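Local atomic coordinates of putative flavoprotein decarboxylase (Streptomyces olivoviridis, PDB entry 6JLS), a protein that binds flavin mononucleotide and catalyses FMN-dependent cysteine decarboxylation in the biosynthesis of thioviridamide. Residues 86-96 and 117-127. Residues are numbered along the deposited sequence; the frame is centred on the assembly and turned at random.
With FMN (flavin mononucleotide), chain B.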
loop_
_atom_site.group_PDB
_atom_site.type_symbol
_atom_site.label_atom_id
_atom_site.label_comp_id
_atom_site.label_asym_id
_atom_site.label_seq_id
_atom_site.Cartn_x
_atom_site.Cartn_y
_atom_site.Cartn_z
ATOM N N HIS A 86 8.746 -1.953 28.302
ATOM C CA HIS A 86 7.598 -1.790 29.183
ATOM C C HIS A 86 7.781 -2.570 30.480
ATOM O O HIS A 86 7.353 -2.112 31.547
ATOM C CB HIS A 86 6.322 -2.203 28.448
ATOM C CG HIS A 86 6.314 -3.624 27.977
ATOM N ND1 HIS A 86 7.261 -4.130 27.113
ATOM C CD2 HIS A 86 5.453 -4.638 28.227
ATOM C CE1 HIS A 86 6.990 -5.398 26.861
ATOM N NE2 HIS A 86 5.897 -5.731 27.524
ATOM N N VAL A 87 8.429 -3.740 30.418
ATOM C CA VAL A 87 8.624 -4.540 31.626
ATOM C C VAL A 87 9.703 -3.918 32.507
ATOM O O VAL A 87 9.626 -3.964 33.744
ATOM C CB VAL A 87 8.952 -5.999 31.256
ATOM C CG1 VAL A 87 9.249 -6.821 32.511
ATOM C CG2 VAL A 87 7.802 -6.610 30.462
ATOM N N ARG A 88 10.718 -3.314 31.888
ATOM C CA ARG A 88 11.652 -2.501 32.653
ATOM C C ARG A 88 10.922 -1.367 33.361
ATOM O O ARG A 88 11.198 -1.072 34.527
ATOM C CB ARG A 88 12.739 -1.955 31.732
ATOM C CG ARG A 88 13.991 -1.448 32.449
ATOM C CD ARG A 88 14.912 -0.670 31.500
ATOM N NE ARG A 88 15.132 -1.371 30.232
ATOM C CZ ARG A 88 14.591 -1.006 29.070
ATOM N NH1 ARG A 88 13.804 0.063 29.009
ATOM N NH2 ARG A 88 14.836 -1.705 27.965
ATOM N N ILE A 89 9.966 -0.737 32.678
ATOM C CA ILE A 89 9.235 0.383 33.266
ATOM C C ILE A 89 8.321 -0.096 34.390
ATOM O O ILE A 89 8.174 0.577 35.418
ATOM C CB ILE A 89 8.458 1.142 32.169
ATOM C CG1 ILE A 89 9.408 2.044 31.387
ATOM C CG2 ILE A 89 7.330 1.958 32.768
ATOM C CD1 ILE A 89 8.749 2.789 30.260
ATOM N N ALA A 90 7.698 -1.261 34.221
ATOM C CA ALA A 90 6.934 -1.835 35.327
ATOM C C ALA A 90 7.811 -2.015 36.559
ATOM O O ALA A 90 7.428 -1.621 37.666
ATOM C CB ALA A 90 6.317 -3.173 34.920
ATOM N N ALA A 91 9.003 -2.593 36.376
ATOM C CA ALA A 91 9.905 -2.814 37.504
ATOM C C ALA A 91 10.302 -1.507 38.173
ATOM O O ALA A 91 10.374 -1.445 39.402
ATOM C CB ALA A 91 11.151 -3.571 37.045
ATOM N N GLU A 92 10.530 -0.454 37.386
ATOM C CA GLU A 92 10.968 0.846 37.879
ATOM C C GLU A 92 9.836 1.702 38.436
ATOM O O GLU A 92 10.085 2.839 38.839
ATOM C CB GLU A 92 11.684 1.600 36.751
ATOM C CG GLU A 92 12.908 0.867 36.206
ATOM C CD GLU A 92 13.517 1.517 34.969
ATOM O OE1 GLU A 92 12.963 2.526 34.468
ATOM O OE2 GLU A 92 14.558 1.005 34.499
ATOM N N SER A 93 8.606 1.213 38.472
ATOM C CA SER A 93 7.485 2.047 38.884
ATOM C C SER A 93 7.209 1.888 40.370
ATOM O O SER A 93 7.286 0.783 40.910
ATOM C CB SER A 93 6.232 1.684 38.091
ATOM O OG SER A 93 6.419 1.915 36.712
ATOM N N ASP A 94 6.878 2.999 41.025
ATOM C CA ASP A 94 6.391 2.958 42.399
ATOM C C ASP A 94 4.877 2.851 42.480
ATOM O O ASP A 94 4.344 2.533 43.549
ATOM C CB ASP A 94 6.857 4.190 43.170
ATOM C CG ASP A 94 8.349 4.372 43.103
ATOM O OD1 ASP A 94 9.078 3.389 43.359
ATOM O OD2 ASP A 94 8.789 5.493 42.771
ATOM N N ALA A 95 4.178 3.101 41.380
ATOM C CA ALA A 95 2.761 2.796 41.294
ATOM C C ALA A 95 2.384 2.739 39.827
ATOM O O ALA A 95 2.981 3.432 38.997
ATOM C CB ALA A 95 1.902 3.831 42.025
ATOM N N VAL A 96 1.391 1.909 39.525
ATOM C CA VAL A 96 0.818 1.759 38.194
ATOM C C VAL A 96 -0.673 2.019 38.319
ATOM O O VAL A 96 -1.342 1.370 39.126
ATOM C CB VAL A 96 1.076 0.347 37.633
ATOM C CG1 VAL A 96 0.344 0.135 36.300
ATOM C CG2 VAL A 96 2.571 0.075 37.518
ATOM N N ILE A 117 0.634 -4.441 25.786
ATOM C CA ILE A 117 1.652 -3.807 26.619
ATOM C C ILE A 117 1.063 -3.306 27.937
ATOM O O ILE A 117 1.708 -3.401 28.985
ATOM C CB ILE A 117 2.338 -2.687 25.808
ATOM C CG1 ILE A 117 3.686 -3.178 25.275
ATOM C CG2 ILE A 117 2.487 -1.407 26.602
ATOM C CD1 ILE A 117 3.571 -4.342 24.320
ATOM N N VAL A 118 -0.168 -2.788 27.925
ATOM C CA VAL A 118 -0.769 -2.308 29.172
ATOM C C VAL A 118 -0.973 -3.465 30.161
ATOM O O VAL A 118 -0.566 -3.379 31.331
ATOM C CB VAL A 118 -2.082 -1.554 28.898
ATOM C CG1 VAL A 118 -2.901 -1.420 30.199
ATOM C CG2 VAL A 118 -1.781 -0.165 28.329
ATOM N N THR A 119 -1.598 -4.561 29.714
ATOM C CA THR A 119 -1.822 -5.688 30.617
ATOM C C THR A 119 -0.515 -6.348 31.034
ATOM O O THR A 119 -0.420 -6.862 32.156
ATOM C CB THR A 119 -2.749 -6.724 29.976
ATOM O OG1 THR A 119 -2.275 -7.044 28.656
ATOM C CG2 THR A 119 -4.179 -6.186 29.898
ATOM N N GLN A 120 0.501 -6.347 30.159
ATOM C CA GLN A 120 1.799 -6.896 30.548
ATOM C C GLN A 120 2.463 -6.043 31.623
ATOM O O GLN A 120 3.110 -6.577 32.536
ATOM C CB GLN A 120 2.711 -7.012 29.334
ATOM C CG GLN A 120 2.360 -8.144 28.404
ATOM C CD GLN A 120 3.060 -7.984 27.081
ATOM O OE1 GLN A 120 4.263 -7.753 27.037
ATOM N NE2 GLN A 120 2.301 -8.056 25.990
ATOM N N ILE A 121 2.319 -4.715 31.533
ATOM C CA ILE A 121 2.893 -3.846 32.556
ATOM C C ILE A 121 2.259 -4.125 33.914
ATOM O O ILE A 121 2.955 -4.234 34.927
ATOM C CB ILE A 121 2.749 -2.372 32.149
ATOM C CG1 ILE A 121 3.834 -1.990 31.126
ATOM C CG2 ILE A 121 2.852 -1.467 33.375
ATOM C CD1 ILE A 121 3.528 -0.688 30.357
ATOM N N VAL A 122 0.934 -4.249 33.962
ATOM C CA VAL A 122 0.261 -4.476 35.238
ATOM C C VAL A 122 0.677 -5.820 35.815
ATOM O O VAL A 122 1.055 -5.919 36.988
ATOM C CB VAL A 122 -1.270 -4.379 35.076
ATOM C CG1 VAL A 122 -1.992 -4.824 36.381
ATOM C CG2 VAL A 122 -1.671 -2.963 34.701
ATOM N N MET A 123 0.634 -6.876 34.997
ATOM C CA MET A 123 0.952 -8.201 35.523
ATOM C C MET A 123 2.426 -8.358 35.881
ATOM O O MET A 123 2.762 -9.265 36.646
ATOM C CB MET A 123 0.533 -9.285 34.539
ATOM C CG MET A 123 -0.962 -9.468 34.490
ATOM S SD MET A 123 -1.434 -10.942 33.589
ATOM C CE MET A 123 -0.712 -12.202 34.654
ATOM N N ALA A 124 3.311 -7.501 35.361
ATOM C CA ALA A 124 4.717 -7.522 35.745
ATOM C C ALA A 124 5.014 -6.644 36.952
ATOM O O ALA A 124 6.100 -6.752 37.530
ATOM C CB ALA A 124 5.602 -7.080 34.567
ATOM N N ALA A 125 4.086 -5.786 37.344
ATOM C CA ALA A 125 4.362 -4.805 38.374
ATOM C C ALA A 125 4.278 -5.438 39.755
ATOM O O ALA A 125 3.388 -6.248 40.037
ATOM C CB ALA A 125 3.383 -3.635 38.271
ATOM N N GLU A 126 5.216 -5.053 40.616
ATOM C CA GLU A 126 5.224 -5.456 42.014
ATOM C C GLU A 126 4.909 -4.299 42.952
ATOM O O GLU A 126 4.773 -4.507 44.165
ATOM C CB GLU A 126 6.574 -6.082 42.356
ATOM C CG GLU A 126 6.761 -7.431 41.697
ATOM C CD GLU A 126 8.033 -8.108 42.128
ATOM O OE1 GLU A 126 9.115 -7.525 41.910
ATOM O OE2 GLU A 126 7.951 -9.213 42.702
ATOM N N CYS A 127 4.761 -3.097 42.410
ATOM C CA CYS A 127 4.327 -1.921 43.141
ATOM C C CYS A 127 2.809 -1.923 43.292
ATOM O O CYS A 127 2.112 -2.724 42.663
ATOM C CB CYS A 127 4.791 -0.678 42.386
ATOM S SG CYS A 127 4.169 -0.639 40.683
HETATM N N1 FMN B . 5.180 -13.341 27.967
HETATM C C2 FMN B . 5.269 -14.524 28.667
HETATM O O2 FMN B . 4.257 -15.004 29.170
HETATM N N3 FMN B . 6.486 -15.156 28.809
HETATM C C4 FMN B . 7.626 -14.614 28.250
HETATM O O4 FMN B . 8.717 -15.177 28.371
HETATM C C4A FMN B . 7.535 -13.422 27.542
HETATM N N5 FMN B . 8.668 -12.871 26.977
HETATM C C5A FMN B . 8.591 -11.686 26.277
HETATM C C6 FMN B . 9.750 -11.155 25.725
HETATM C C7 FMN B . 9.692 -9.960 25.008
HETATM C C7M FMN B . 10.964 -9.403 24.420
HETATM C C8 FMN B . 8.461 -9.294 24.846
HETATM C C8M FMN B . 8.392 -8.004 24.072
HETATM C C9 FMN B . 7.298 -9.836 25.409
HETATM C C9A FMN B . 7.364 -11.035 26.126
HETATM N N10 FMN B . 6.225 -11.591 26.695
HETATM C C10 FMN B . 6.308 -12.782 27.399
HETATM C "C1'" FMN B . 4.893 -10.919 26.529
HETATM C "C2'" FMN B . 4.113 -11.653 25.425
HETATM O "O2'" FMN B . 4.763 -11.579 24.167
HETATM C "C3'" FMN B . 2.694 -11.119 25.291
HETATM O "O3'" FMN B . 1.974 -11.483 26.445
HETATM C "C4'" FMN B . 2.046 -11.696 24.033
HETATM O "O4'" FMN B . 0.800 -11.099 23.716
HETATM C "C5'" FMN B . 1.868 -13.203 24.153
HETATM O "O5'" FMN B . 1.168 -13.592 22.995
HETATM P P FMN B . 0.842 -15.127 22.692
HETATM O O1P FMN B . 0.702 -15.877 24.005
HETATM O O2P FMN B . -0.469 -15.209 21.939
HETATM O O3P FMN B . 1.971 -15.739 21.902
HETATM O O HOH W 1 7.180 -2.861 40.296
#
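With chi1 at 60°, CG of His-86 sits between the backbone N and the carbonyl carbon, which turns the imidazole onto the start of helix 117-124; there Gln-120, its CG beside the backbone N and its chain extended beyond, brings its amide to the ring edge. NE2 of His-86 donates to OE1 of Gln-120 over 2.6 Å, approaching from above the carbonyl plane, with ring and amide planes 70° apart. CG1 of Ile-117 covers one ring face in a CH-pi contact, 3.8 Å from the centroid, and CG2 of Val-87, from the same helix as the histidine, sits toward the rim of the opposite face. The bond is consistent with holding the amide against the ribityl chain of FMN, whose C3' is 3.2 Å from NE2 of Gln-120. Further along, Ala-90 CB packs 4.0 Å from Ala-124 CB. A water bridges Ala-90 O and Glu-126 N, while SG of Cys-127 rests 3.6 Å from Val-96 CG2. Helix 86-91 runs beside helix 117-124, axes 8.5 Å and 37° apart, over the parallel sheet: Ile-89 and Ile-121 reach strand 46-51, Val-96 belongs to strand 95-101, and a second subunit, which supplies further FMN ligands such as Thr-102, packs against Ala-124.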